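Local coordinates for protein cytosol aminopeptidase (Coxiella burnetii, PDB 3IJ3) that probably removes N-terminal amino acids from peptides as a manganese-dependent metalloaminopeptidase of the M17 family, at residues P373-L386 against Q436-I450. Residues are numbered along the deposited sequence; the frame is centred on the assembly and turned at random. Where two conformers were deposited one is given.
With EDO (1,2-ethanediol), chain I.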
loop_
_atom_site.group_PDB
_atom_site.type_symbol
_atom_site.label_atom_id
_atom_site.label_comp_id
_atom_site.label_asym_id
_atom_site.label_seq_id
_atom_site.Cartn_x
_atom_site.Cartn_y
_atom_site.Cartn_z
ATOM N N PRO A 373 25.583 6.043 -15.230
ATOM C CA PRO A 373 24.909 7.296 -15.629
ATOM C C PRO A 373 24.284 7.235 -17.004
ATOM O O PRO A 373 24.874 6.662 -17.927
ATOM C CB PRO A 373 26.055 8.295 -15.673
ATOM C CG PRO A 373 27.046 7.770 -14.661
ATOM C CD PRO A 373 26.949 6.289 -14.729
ATOM N N ALA A 374 23.091 7.805 -17.129
ATOM C CA ALA A 374 22.400 7.905 -18.388
ATOM C C ALA A 374 22.778 9.190 -19.095
ATOM O O ALA A 374 22.778 10.268 -18.498
ATOM C CB ALA A 374 20.890 7.895 -18.155
ATOM N N LEU A 375 23.073 9.064 -20.380
ATOM C CA LEU A 375 23.399 10.188 -21.241
ATOM C C LEU A 375 22.331 10.380 -22.281
ATOM O O LEU A 375 21.919 9.412 -22.953
ATOM C CB LEU A 375 24.704 9.944 -21.999
ATOM C CG LEU A 375 25.059 10.875 -23.186
ATOM C CD1 LEU A 375 25.323 12.358 -22.727
ATOM C CD2 LEU A 375 26.266 10.343 -23.963
ATOM N N PHE A 376 21.855 11.605 -22.397
ATOM C CA PHE A 376 20.974 12.003 -23.485
ATOM C C PHE A 376 21.693 13.126 -24.233
ATOM O O PHE A 376 22.316 13.996 -23.625
ATOM C CB PHE A 376 19.629 12.541 -22.999
ATOM C CG PHE A 376 18.777 11.536 -22.263
ATOM C CD1 PHE A 376 17.750 10.858 -22.926
ATOM C CD2 PHE A 376 19.010 11.246 -20.920
ATOM C CE1 PHE A 376 16.948 9.948 -22.241
ATOM C CE2 PHE A 376 18.211 10.327 -20.237
ATOM C CZ PHE A 376 17.181 9.705 -20.879
ATOM N N ALA A 377 21.573 13.146 -25.556
ATOM C CA ALA A 377 22.169 14.218 -26.322
ATOM C C ALA A 377 21.346 14.480 -27.578
ATOM O O ALA A 377 20.856 13.547 -28.222
ATOM C CB ALA A 377 23.621 13.919 -26.671
ATOM N N ASN A 378 21.193 15.760 -27.899
ATOM C CA ASN A 378 20.410 16.183 -29.055
ATOM C C ASN A 378 21.141 16.121 -30.373
ATOM O O ASN A 378 20.522 16.348 -31.428
ATOM C CB ASN A 378 19.799 17.566 -28.852
ATOM C CG ASN A 378 20.824 18.678 -28.823
ATOM O OD1 ASN A 378 22.027 18.431 -28.869
ATOM N ND2 ASN A 378 20.343 19.936 -28.734
ATOM N N GLN A 379 22.439 15.829 -30.326
ATOM C CA GLN A 379 23.262 15.695 -31.526
ATOM C C GLN A 379 24.057 14.397 -31.442
ATOM O O GLN A 379 24.730 14.125 -30.439
ATOM C CB GLN A 379 24.195 16.909 -31.697
ATOM C CG GLN A 379 23.403 18.201 -32.064
ATOM C CD GLN A 379 24.294 19.358 -32.424
ATOM O OE1 GLN A 379 25.487 19.183 -32.656
ATOM N NE2 GLN A 379 23.707 20.559 -32.508
ATOM N N ASP A 380 23.989 13.598 -32.502
ATOM C CA ASP A 380 24.661 12.286 -32.488
ATOM C C ASP A 380 26.189 12.327 -32.334
ATOM O O ASP A 380 26.768 11.480 -31.633
ATOM C CB ASP A 380 24.262 11.461 -33.705
ATOM C CG ASP A 380 22.792 10.976 -33.663
ATOM O OD1 ASP A 380 22.157 10.892 -32.581
ATOM O OD2 ASP A 380 22.271 10.660 -34.760
ATOM N N SER A 381 26.846 13.296 -32.952
ATOM C CA SER A 381 28.303 13.389 -32.853
ATOM C C SER A 381 28.747 13.594 -31.419
ATOM O O SER A 381 29.727 12.978 -30.961
ATOM C CB SER A 381 28.838 14.487 -33.758
ATOM O OG SER A 381 28.539 14.205 -35.114
ATOM N N LEU A 382 28.025 14.447 -30.695
ATOM C CA LEU A 382 28.323 14.690 -29.287
ATOM C C LEU A 382 28.152 13.423 -28.470
ATOM O O LEU A 382 29.021 13.058 -27.650
ATOM C CB LEU A 382 27.419 15.794 -28.743
ATOM C CG LEU A 382 27.527 16.143 -27.260
ATOM C CD1 LEU A 382 28.995 16.546 -26.890
ATOM C CD2 LEU A 382 26.514 17.269 -26.982
ATOM N N ALA A 383 27.017 12.750 -28.650
ATOM C CA ALA A 383 26.777 11.517 -27.904
ATOM C C ALA A 383 27.887 10.461 -28.173
ATOM O O ALA A 383 28.421 9.854 -27.247
ATOM C CB ALA A 383 25.412 10.946 -28.233
ATOM N N GLN A 384 28.224 10.252 -29.439
ATOM C CA GLN A 384 29.238 9.261 -29.800
ATOM C C GLN A 384 30.602 9.617 -29.217
ATOM O O GLN A 384 31.316 8.739 -28.742
ATOM C CB GLN A 384 29.326 9.098 -31.319
ATOM C CG GLN A 384 28.035 8.566 -31.982
ATOM C CD GLN A 384 27.658 7.174 -31.542
ATOM O OE1 GLN A 384 26.480 6.804 -31.582
ATOM N NE2 GLN A 384 28.645 6.390 -31.115
ATOM N N ALA A 385 30.943 10.907 -29.219
ATOM C CA ALA A 385 32.237 11.359 -28.690
ATOM C C ALA A 385 32.313 11.119 -27.175
ATOM O O ALA A 385 33.355 10.722 -26.641
ATOM C CB ALA A 385 32.472 12.842 -29.040
ATOM N N LEU A 386 31.189 11.319 -26.491
ATOM C CA LEU A 386 31.130 11.089 -25.031
ATOM C C LEU A 386 31.200 9.589 -24.735
ATOM O O LEU A 386 31.821 9.171 -23.736
ATOM C CB LEU A 386 29.885 11.738 -24.423
ATOM C CG LEU A 386 29.935 13.267 -24.293
ATOM C CD1 LEU A 386 28.550 13.950 -24.108
ATOM C CD2 LEU A 386 30.900 13.636 -23.179
ATOM N N GLN A 436 14.336 19.053 -23.315
ATOM C CA GLN A 436 14.589 19.327 -24.703
ATOM C C GLN A 436 13.690 20.441 -25.229
ATOM O O GLN A 436 14.051 21.111 -26.179
ATOM C CB GLN A 436 14.424 18.072 -25.554
ATOM C CG GLN A 436 14.822 18.264 -26.993
ATOM C CD GLN A 436 14.770 16.986 -27.789
ATOM O OE1 GLN A 436 13.948 16.092 -27.515
ATOM N NE2 GLN A 436 15.620 16.894 -28.801
ATOM N N HIS A 437 12.521 20.625 -24.632
ATOM C CA HIS A 437 11.624 21.726 -25.070
ATOM C C HIS A 437 12.261 23.090 -24.872
ATOM O O HIS A 437 11.829 24.065 -25.505
ATOM C CB HIS A 437 10.301 21.707 -24.311
ATOM C CG HIS A 437 9.366 20.630 -24.756
ATOM N ND1 HIS A 437 9.530 19.312 -24.403
ATOM C CD2 HIS A 437 8.246 20.678 -25.516
ATOM C CE1 HIS A 437 8.552 18.591 -24.925
ATOM N NE2 HIS A 437 7.760 19.393 -25.605
ATOM N N PHE A 438 13.298 23.151 -24.034
ATOM C CA PHE A 438 13.983 24.428 -23.688
ATOM C C PHE A 438 15.321 24.632 -24.378
ATOM O O PHE A 438 15.975 25.683 -24.205
ATOM C CB PHE A 438 14.100 24.526 -22.170
ATOM C CG PHE A 438 12.755 24.499 -21.493
ATOM C CD1 PHE A 438 12.072 25.691 -21.261
ATOM C CD2 PHE A 438 12.130 23.293 -21.169
ATOM C CE1 PHE A 438 10.795 25.696 -20.690
ATOM C CE2 PHE A 438 10.844 23.288 -20.602
ATOM C CZ PHE A 438 10.173 24.504 -20.373
ATOM N N VAL A 439 15.714 23.659 -25.194
ATOM C CA VAL A 439 16.998 23.728 -25.899
ATOM C C VAL A 439 16.893 23.441 -27.389
ATOM O O VAL A 439 16.497 22.343 -27.795
ATOM C CB VAL A 439 17.988 22.693 -25.314
ATOM C CG1 VAL A 439 19.369 22.845 -25.994
ATOM C CG2 VAL A 439 18.138 22.856 -23.809
ATOM N N SER A 440 17.260 24.425 -28.209
ATOM C CA SER A 440 17.271 24.268 -29.653
ATOM C C SER A 440 18.108 23.068 -30.111
ATOM O O SER A 440 19.185 22.809 -29.561
ATOM C CB SER A 440 17.880 25.510 -30.306
ATOM O OG SER A 440 17.969 25.343 -31.708
ATOM N N ASP A 441 17.629 22.352 -31.134
ATOM C CA ASP A 441 18.411 21.260 -31.729
ATOM C C ASP A 441 19.714 21.785 -32.338
ATOM O O ASP A 441 20.640 20.995 -32.596
ATOM C CB ASP A 441 17.629 20.533 -32.835
ATOM C CG ASP A 441 16.540 19.619 -32.300
ATOM O OD1 ASP A 441 16.549 19.260 -31.102
ATOM O OD2 ASP A 441 15.677 19.241 -33.116
ATOM N N GLN A 442 19.798 23.099 -32.576
ATOM C CA GLN A 442 21.012 23.705 -33.162
ATOM C C GLN A 442 22.147 23.970 -32.171
ATOM O O GLN A 442 23.247 24.376 -32.577
ATOM C CB GLN A 442 20.678 25.013 -33.907
ATOM C CG GLN A 442 19.547 24.846 -34.945
ATOM C CD GLN A 442 19.773 23.675 -35.895
ATOM O OE1 GLN A 442 18.846 22.904 -36.173
ATOM N NE2 GLN A 442 21.016 23.505 -36.362
ATOM N N ILE A 443 21.877 23.795 -30.879
ATOM C CA ILE A 443 22.884 23.982 -29.841
ATOM C C ILE A 443 23.253 22.593 -29.308
ATOM O O ILE A 443 22.396 21.918 -28.758
ATOM C CB ILE A 443 22.329 24.844 -28.684
ATOM C CG1 ILE A 443 21.942 26.237 -29.189
ATOM C CG2 ILE A 443 23.350 24.955 -27.544
ATOM C CD1 ILE A 443 21.120 27.067 -28.168
ATOM N N PRO A 444 24.523 22.177 -29.446
ATOM C CA PRO A 444 24.909 20.835 -28.943
ATOM C C PRO A 444 24.673 20.761 -27.438
ATOM O O PRO A 444 25.173 21.602 -26.686
ATOM C CB PRO A 444 26.396 20.744 -29.299
ATOM C CG PRO A 444 26.551 21.662 -30.422
ATOM C CD PRO A 444 25.652 22.818 -30.138
ATOM N N TRP A 445 23.883 19.780 -27.024
ATOM C CA TRP A 445 23.479 19.636 -25.611
ATOM C C TRP A 445 23.486 18.189 -25.137
ATOM O O TRP A 445 22.910 17.302 -25.792
ATOM C CB TRP A 445 22.070 20.263 -25.453
ATOM C CG TRP A 445 21.350 19.900 -24.195
ATOM C CD1 TRP A 445 21.717 20.194 -22.904
ATOM C CD2 TRP A 445 20.101 19.195 -24.106
ATOM N NE1 TRP A 445 20.778 19.678 -22.010
ATOM C CE2 TRP A 445 19.778 19.070 -22.731
ATOM C CE3 TRP A 445 19.226 18.647 -25.056
ATOM C CZ2 TRP A 445 18.622 18.421 -22.287
ATOM C CZ3 TRP A 445 18.060 17.979 -24.589
ATOM C CH2 TRP A 445 17.792 17.880 -23.221
ATOM N N ALA A 446 24.123 17.956 -23.982
ATOM C CA ALA A 446 24.177 16.649 -23.360
ATOM C C ALA A 446 23.580 16.792 -21.957
ATOM O O ALA A 446 23.860 17.773 -21.249
ATOM C CB ALA A 446 25.639 16.104 -23.261
ATOM N N HIS A 447 22.739 15.836 -21.595
ATOM C CA HIS A 447 22.086 15.779 -20.284
ATOM C C HIS A 447 22.448 14.457 -19.641
ATOM O O HIS A 447 22.237 13.385 -20.233
ATOM C CB HIS A 447 20.577 15.898 -20.471
ATOM C CG HIS A 447 19.765 15.417 -19.309
ATOM N ND1 HIS A 447 19.648 16.123 -18.131
ATOM C CD2 HIS A 447 18.959 14.337 -19.181
ATOM C CE1 HIS A 447 18.873 15.454 -17.301
ATOM N NE2 HIS A 447 18.415 14.384 -17.922
ATOM N N PHE A 448 22.966 14.538 -18.417
ATOM C CA PHE A 448 23.347 13.389 -17.658
ATOM C C PHE A 448 22.418 13.184 -16.463
ATOM O O PHE A 448 22.203 14.129 -15.655
ATOM C CB PHE A 448 24.775 13.515 -17.103
ATOM C CG PHE A 448 25.830 13.324 -18.123
ATOM C CD1 PHE A 448 26.323 12.060 -18.383
ATOM C CD2 PHE A 448 26.336 14.392 -18.830
ATOM C CE1 PHE A 448 27.306 11.879 -19.346
ATOM C CE2 PHE A 448 27.332 14.207 -19.794
ATOM C CZ PHE A 448 27.802 12.963 -20.045
ATOM N N ASP A 449 21.838 11.993 -16.378
ATOM C CA ASP A 449 21.028 11.592 -15.220
ATOM C C ASP A 449 21.960 10.688 -14.434
ATOM O O ASP A 449 22.440 9.654 -14.950
ATOM C CB ASP A 449 19.765 10.847 -15.609
ATOM C CG ASP A 449 18.720 11.751 -16.191
ATOM O OD1 ASP A 449 18.656 12.909 -15.754
ATOM O OD2 ASP A 449 17.954 11.289 -17.078
ATOM N N ILE A 450 22.242 11.080 -13.201
ATOM C CA ILE A 450 23.177 10.326 -12.354
ATOM C C ILE A 450 22.590 9.993 -10.977
ATOM O O ILE A 450 21.693 10.698 -10.499
ATOM C CB ILE A 450 24.473 11.164 -12.145
ATOM C CG1 ILE A 450 24.142 12.489 -11.448
ATOM C CG2 ILE A 450 25.195 11.433 -13.468
ATOM C CD1 ILE A 450 25.377 13.329 -11.074
HETATM C C1 EDO I . 3.241 18.007 -25.768
HETATM O O1 EDO I . 3.033 17.961 -27.183
HETATM C C2 EDO I . 4.698 18.303 -25.448
HETATM O O2 EDO I . 5.398 18.802 -26.597
HETATM O O HOH W 1 17.349 19.890 -28.688
HETATM O O HOH W 2 25.073 22.615 -34.110
#
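Asn378 meets Ile443 and Trp445 just where strand 374-377 ends, and its side-chain amide continues the pairing that the backbones began. OD1 accepts from Trp445 N at 2.9 Å, with the donor standing above the carbonyl plane, while ND2 donates to Ile443 O at 2.9 Å in a nearly straight bond (169°) lying in the amide plane. With chi1 at 68°, CG lies between the backbone N and the carbonyl carbon, which brings the amide against the 440-444 loop and the start of strand 445-454. ND2 also donates to a water that gives its own protons to Val439 O and Asp441 OD1. One residue on, at the N-cap position of helix 380-393, the extended side chain of Gln379 sends NE2 to Asp441 O (3.1 Å); a second water links this NE2 to Gln442 O, and OE1 lies against Pro444 CG. Ahead of Asn378 the strands run antiparallel: Ala374 pairs with Asp449 and Phe376 with His447 through two backbone bonds each, and Asn378 N adds a longer one to Trp445 O (3.1 Å). On the sheet face bearing Phe376, that ring and His447 lie side by side, CD2 to CD2 3.5 Å; His447 ND1 and Trp445 NE1 are both satisfied by Asp356. The other face is apolar: Leu375 CD1 sits over the Phe448 ring, 4.0 Å from its centroid, in a CH-pi contact, and Leu386 CD1 reaches Ala446 CB at 3.7 Å. Within the catalytic domain's mixed sheet, strand 445-454 lies between 374-377 and its parallel neighbour 353-359, while 374-377 pairs on its far edge with 398-399. Helix 427-436 packs on Phe376 and His447; across the sheet, helix 470-481 meets Leu382, Leu386 and Phe448.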